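Local coordinates for protein pyruvate carboxylase n-terminal domain (Aquifex aeolicus, PDB 1ULZ) that is the biotin carboxylase subunit of a pyruvate carboxylase, a biotin-dependent enzyme family member built around an ATP-grasp domain, at residues 157-162 and 195-200; 138-143 and 179-184. The protein carries 1 engineered substitution. One frame throughout, in Å; residues are numbered along the deposited sequence.

Interaction 1. Residues 157-162 and 195-200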
loop_
_atom_site.group_PDB
_atom_site.type_symbol
_atom_site.label_atom_id
_atom_site.label_comp_id
_atom_site.label_asym_id
_atom_site.label_seq_id
_atom_site.Cartn_x
_atom_site.Cartn_y
_atom_site.Cartn_z
ATOM N N LYS A 157 -43.615 -18.764 10.265
ATOM C CA LYS A 157 -44.000 -17.442 10.747
ATOM C C LYS A 157 -45.323 -16.950 10.185
ATOM O O LYS A 157 -45.616 -17.128 9.003
ATOM C CB LYS A 157 -42.903 -16.416 10.442
ATOM C CG LYS A 157 -42.750 -16.035 8.977
ATOM C CD LYS A 157 -41.532 -15.113 8.796
ATOM C CE LYS A 157 -41.501 -14.438 7.421
ATOM N NZ LYS A 157 -41.808 -12.964 7.535
ATOM N N ALA A 158 -46.119 -16.331 11.051
ATOM C CA ALA A 158 -47.419 -15.798 10.663
ATOM C C ALA A 158 -47.223 -14.402 10.082
ATOM O O ALA A 158 -46.434 -13.609 10.600
ATOM C CB ALA A 158 -48.340 -15.747 11.871
ATOM N N THR A 159 -47.930 -14.096 9.002
ATOM C CA THR A 159 -47.789 -12.787 8.385
ATOM C C THR A 159 -49.111 -12.039 8.291
ATOM O O THR A 159 -49.196 -11.019 7.616
ATOM C CB THR A 159 -47.183 -12.898 6.973
ATOM O OG1 THR A 159 -48.118 -13.549 6.103
ATOM C CG2 THR A 159 -45.888 -13.709 7.018
ATOM N N ALA A 160 -50.139 -12.542 8.966
ATOM C CA ALA A 160 -51.442 -11.888 8.963
ATOM C C ALA A 160 -52.179 -12.218 10.259
ATOM O O ALA A 160 -51.750 -13.091 11.015
ATOM C CB ALA A 160 -52.257 -12.346 7.758
ATOM N N GLY A 161 -53.279 -11.514 10.517
ATOM C CA GLY A 161 -54.045 -11.755 11.729
ATOM C C GLY A 161 -53.410 -11.160 12.973
ATOM O O GLY A 161 -52.298 -10.629 12.928
ATOM N N GLY A 162 -54.116 -11.264 14.095
ATOM C CA GLY A 162 -53.620 -10.715 15.344
ATOM C C GLY A 162 -52.930 -11.741 16.216
ATOM O O GLY A 162 -52.865 -11.586 17.433
ATOM N N ASP A 195 -51.778 -16.763 7.566
ATOM C CA ASP A 195 -50.956 -16.603 6.373
ATOM C C ASP A 195 -49.562 -17.066 6.755
ATOM O O ASP A 195 -48.591 -16.314 6.666
ATOM C CB ASP A 195 -50.928 -15.138 5.935
ATOM C CG ASP A 195 -52.168 -14.740 5.159
ATOM O OD1 ASP A 195 -53.161 -15.505 5.188
ATOM O OD2 ASP A 195 -52.152 -13.663 4.522
ATOM N N LEU A 196 -49.482 -18.313 7.199
ATOM C CA LEU A 196 -48.221 -18.899 7.624
ATOM C C LEU A 196 -47.293 -19.184 6.456
ATOM O O LEU A 196 -47.707 -19.747 5.444
ATOM C CB LEU A 196 -48.476 -20.196 8.393
ATOM C CG LEU A 196 -49.372 -20.081 9.628
ATOM C CD1 LEU A 196 -49.479 -21.444 10.311
ATOM C CD2 LEU A 196 -48.793 -19.058 10.578
ATOM N N LEU A 197 -46.035 -18.789 6.616
ATOM C CA LEU A 197 -45.014 -19.008 5.604
ATOM C C LEU A 197 -43.937 -19.891 6.232
ATOM O O LEU A 197 -43.706 -19.827 7.440
ATOM C CB LEU A 197 -44.384 -17.674 5.187
ATOM C CG LEU A 197 -45.269 -16.582 4.577
ATOM C CD1 LEU A 197 -44.445 -15.309 4.408
ATOM C CD2 LEU A 197 -45.825 -17.042 3.232
ATOM N N LEU A 198 -43.295 -20.723 5.420
ATOM C CA LEU A 198 -42.219 -21.586 5.901
ATOM C C LEU A 198 -40.973 -21.211 5.092
ATOM O O LEU A 198 -41.073 -20.881 3.911
ATOM C CB LEU A 198 -42.552 -23.069 5.679
ATOM C CG LEU A 198 -41.674 -24.055 6.462
ATOM C CD1 LEU A 198 -42.095 -24.037 7.920
ATOM C CD2 LEU A 198 -41.807 -25.466 5.914
ATOM N N GLU A 199 -39.807 -21.260 5.723
ATOM C CA GLU A 199 -38.555 -20.917 5.055
ATOM C C GLU A 199 -37.433 -21.765 5.632
ATOM O O GLU A 199 -37.474 -22.140 6.793
ATOM C CB GLU A 199 -38.239 -19.429 5.283
ATOM C CG GLU A 199 -36.880 -18.965 4.771
ATOM C CD GLU A 199 -36.380 -17.707 5.489
ATOM O OE1 GLU A 199 -37.144 -16.715 5.564
ATOM O OE2 GLU A 199 -35.224 -17.718 5.982
ATOM N N LYS A 200 -36.426 -22.073 4.825
ATOM C CA LYS A 200 -35.304 -22.854 5.318
ATOM C C LYS A 200 -34.541 -21.960 6.295
ATOM O O LYS A 200 -34.366 -20.769 6.033
ATOM C CB LYS A 200 -34.390 -23.249 4.162
ATOM C CG LYS A 200 -33.364 -24.311 4.508
ATOM C CD LYS A 200 -32.418 -24.529 3.330
ATOM C CE LYS A 200 -31.657 -25.832 3.459
ATOM N NZ LYS A 200 -30.844 -25.891 4.696
#
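Thr-159 lays its methyl against the tip of Leu-197, crossing that side chain at about a right angle. The pair CG2 of Thr-159 and CD1 of Leu-197 is 3.4 Å apart, tighter than ordinary carbon contact. The same threonine turns its hydroxyl to the backbone: with OG1 between the backbone N and the carbonyl carbon (chi1 68°), Thr-159 OG1 donates to Asp-195 O at 2.9 Å, in the carbonyl plane and on a lone pair. Thr-159 N gives a longer, bent bond to the same oxygen, 3.3 Å from Asp-195 O, approaching from above the carbonyl plane. One acceptor is therefore gripped by two donors of one residue.

Beyond it the strands 154-158 and 196-200 run antiparallel. Lys-157 and Leu-197 form a hydrogen-bonded pair, Leu-197 N lying 2.9 Å from Lys-157 O with an N-H...O angle of 167°, and Lys-157 N returning a bond to Leu-197 O. Leu-196 CA adds a CA-H...O contact to Lys-157 O. The side chain of Leu-196 goes to the other face of the sheet, where its CD2 meets Ala-158 CB at 3.6 Å. Further along, the methyl of Ala-160 sits against the carboxylate of Asp-195, its CB 3.5 Å from OD2.

The arrangement is the edge of a three-stranded antiparallel sheet in the ATP-grasp part of the chain, with 154-158 as the central strand. Its chemistry divides by position: the one two-way amide pair, Lys-157 with Leu-197, fixes the register here, whereas at Thr-159 a side-chain donor joins the amide on one carbonyl oxygen, Asp-195 O. Of those two bonds the shorter, in-plane one from the hydroxyl is probably the stronger.

Interaction 2. Residues 138-143 and 179-184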
loop_
_atom_site.group_PDB
_atom_site.type_symbol
_atom_site.label_atom_id
_atom_site.label_comp_id
_atom_site.label_asym_id
_atom_site.label_seq_id
_atom_site.Cartn_x
_atom_site.Cartn_y
_atom_site.Cartn_z
ATOM N N LYS A 138 -50.679 -24.179 2.504
ATOM C CA LYS A 138 -52.031 -24.673 2.303
ATOM C C LYS A 138 -52.502 -25.513 3.476
ATOM O O LYS A 138 -53.674 -25.468 3.838
ATOM C CB LYS A 138 -52.113 -25.511 1.023
ATOM C CG LYS A 138 -52.070 -24.704 -0.269
ATOM C CD LYS A 138 -52.411 -25.601 -1.446
ATOM C CE LYS A 138 -53.713 -26.364 -1.172
ATOM N NZ LYS A 138 -54.160 -27.209 -2.323
ATOM N N SER A 139 -51.587 -26.276 4.068
ATOM C CA SER A 139 -51.931 -27.138 5.192
ATOM C C SER A 139 -50.695 -27.631 5.934
ATOM O O SER A 139 -49.553 -27.339 5.551
ATOM C CB SER A 139 -52.698 -28.354 4.695
ATOM O OG SER A 139 -51.829 -29.197 3.954
ATOM N N LEU A 140 -50.935 -28.401 6.989
ATOM C CA LEU A 140 -49.853 -28.948 7.794
ATOM C C LEU A 140 -49.153 -30.028 6.978
ATOM O O LEU A 140 -47.931 -30.181 7.038
ATOM C CB LEU A 140 -50.414 -29.550 9.080
ATOM C CG LEU A 140 -49.492 -29.739 10.286
ATOM C CD1 LEU A 140 -50.282 -30.402 11.396
ATOM C CD2 LEU A 140 -48.296 -30.589 9.930
ATOM N N GLU A 141 -49.938 -30.779 6.217
ATOM C CA GLU A 141 -49.384 -31.842 5.392
ATOM C C GLU A 141 -48.418 -31.269 4.360
ATOM O O GLU A 141 -47.366 -31.852 4.094
ATOM C CB GLU A 141 -50.513 -32.615 4.700
ATOM C CG GLU A 141 -51.228 -33.594 5.628
ATOM C CD GLU A 141 -50.253 -34.581 6.253
ATOM O OE1 GLU A 141 -49.498 -35.213 5.483
ATOM O OE2 GLU A 141 -50.229 -34.726 7.499
ATOM N N GLU A 142 -48.780 -30.128 3.786
ATOM C CA GLU A 142 -47.935 -29.476 2.796
ATOM C C GLU A 142 -46.673 -28.947 3.458
ATOM O O GLU A 142 -45.588 -28.996 2.877
ATOM C CB GLU A 142 -48.695 -28.328 2.129
ATOM C CG GLU A 142 -47.838 -27.438 1.247
ATOM C CD GLU A 142 -48.665 -26.414 0.487
ATOM O OE1 GLU A 142 -49.519 -26.832 -0.327
ATOM O OE2 GLU A 142 -48.476 -25.200 0.699
ATOM N N ALA A 143 -46.818 -28.445 4.679
ATOM C CA ALA A 143 -45.679 -27.913 5.419
ATOM C C ALA A 143 -44.696 -29.032 5.744
ATOM O O ALA A 143 -43.483 -28.849 5.646
ATOM C CB ALA A 143 -46.153 -27.239 6.708
ATOM N N ASN A 179 -45.466 -26.273 16.368
ATOM C CA ASN A 179 -45.427 -24.850 16.062
ATOM C C ASN A 179 -46.559 -24.461 15.121
ATOM O O ASN A 179 -47.112 -23.366 15.222
ATOM C CB ASN A 179 -44.089 -24.460 15.431
ATOM C CG ASN A 179 -42.970 -24.383 16.444
ATOM O OD1 ASN A 179 -43.162 -23.886 17.549
ATOM N ND2 ASN A 179 -41.789 -24.866 16.070
ATOM N N TYR A 180 -46.896 -25.357 14.200
ATOM C CA TYR A 180 -47.963 -25.083 13.249
ATOM C C TYR A 180 -49.307 -24.993 13.965
ATOM O O TYR A 180 -50.111 -24.112 13.680
ATOM C CB TYR A 180 -48.037 -26.184 12.184
ATOM C CG TYR A 180 -48.977 -25.844 11.048
ATOM C CD1 TYR A 180 -48.510 -25.223 9.896
ATOM C CD2 TYR A 180 -50.342 -26.096 11.150
ATOM C CE1 TYR A 180 -49.375 -24.860 8.876
ATOM C CE2 TYR A 180 -51.215 -25.736 10.136
ATOM C CZ TYR A 180 -50.728 -25.118 9.001
ATOM O OH TYR A 180 -51.593 -24.752 7.986
ATOM N N GLU A 181 -49.544 -25.908 14.899
ATOM C CA GLU A 181 -50.799 -25.922 15.638
ATOM C C GLU A 181 -50.927 -24.717 16.562
ATOM O O GLU A 181 -51.993 -24.100 16.642
ATOM C CB GLU A 181 -50.919 -27.225 16.429
ATOM C CG GLU A 181 -50.668 -28.443 15.556
ATOM C CD GLU A 181 -51.107 -29.744 16.191
ATOM O OE1 GLU A 181 -50.866 -29.944 17.401
ATOM O OE2 GLU A 181 -51.684 -30.582 15.467
ATOM N N GLN A 182 -49.838 -24.373 17.246
ATOM C CA GLN A 182 -49.842 -23.231 18.155
ATOM C C GLN A 182 -50.087 -21.944 17.388
ATOM O O GLN A 182 -50.812 -21.056 17.847
ATOM C CB GLN A 182 -48.507 -23.133 18.891
ATOM C CG GLN A 182 -48.360 -21.898 19.786
ATOM C CD GLN A 182 -49.451 -21.781 20.848
ATOM O OE1 GLN A 182 -49.849 -22.774 21.462
ATOM N NE2 GLN A 182 -49.926 -20.557 21.078
ATOM N N ALA A 183 -49.481 -21.850 16.209
ATOM C CA ALA A 183 -49.621 -20.667 15.380
ATOM C C ALA A 183 -51.031 -20.504 14.822
ATOM O O ALA A 183 -51.579 -19.398 14.822
ATOM C CB ALA A 183 -48.608 -20.710 14.236
ATOM N N SER A 184 -51.616 -21.595 14.331
ATOM C CA SER A 184 -52.960 -21.523 13.763
ATOM C C SER A 184 -53.982 -21.346 14.873
ATOM O O SER A 184 -55.074 -20.813 14.656
ATOM C CB SER A 184 -53.270 -22.779 12.933
ATOM O OG SER A 184 -53.069 -23.968 13.678
#
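The backbones come closest at Leu-140 and Tyr-180, whose CA atoms are 6.9 Å apart, where the first turn of helix 140-150 meets the middle of helix 173-189. Tyr-180 bridges this separation: its CG is anti to the backbone N (chi1 -171°), and Leu-140 CB and CA lie over one face of the ring, CA above its centre. The evidence for a CH-pi contact is that Leu-140 CB stands 4.2 Å from the ring centroid, 20° off the ring normal. Leu-140 CG comes to 3.8 Å from Tyr-180 CD2, near the ring's attachment to its helix, while the phenol end reaches the helix start, with Tyr-180 OH 3.6 Å from Ser-139 C.

Ser-139 is the N-cap of helix 140-150, and the phenol end of Tyr-180 lies against this capped start. Ser-139 OG accepts from Glu-142 N at 3.2 Å. The Glu-142 carboxylate turns back one residue further, OE2 accepting from Lys-138 N at 3.0 Å, met from above the carboxylate plane. Further along the helix, Ala-143 CB makes a looser apolar approach to Tyr-180 CD1, 4.4 Å away, and Leu-137 also touches the tyrosine side chain.

Overall arrangement
Both interactions lie in the ATP-grasp part of the chain, on the same side of the chain's centre, with their centres about 10 Å apart. Their segments alternate along the chain: 138-143, 157-162, 179-184, then 195-200. Helix 140-150 leads to strand 154-158, and helix 173-189 leads to strand 196-200, so interaction 2 joins the two helices and interaction 1 the strands that follow them. The layers meet directly, Leu-196 CD1 lying 3.7 Å from Tyr-180 CE1. Together they form one alpha+beta unit, two helices against one side of a three-stranded antiparallel sheet, consistent with the B domain that closes as a lid in biotin carboxylases and ATP-grasp relatives.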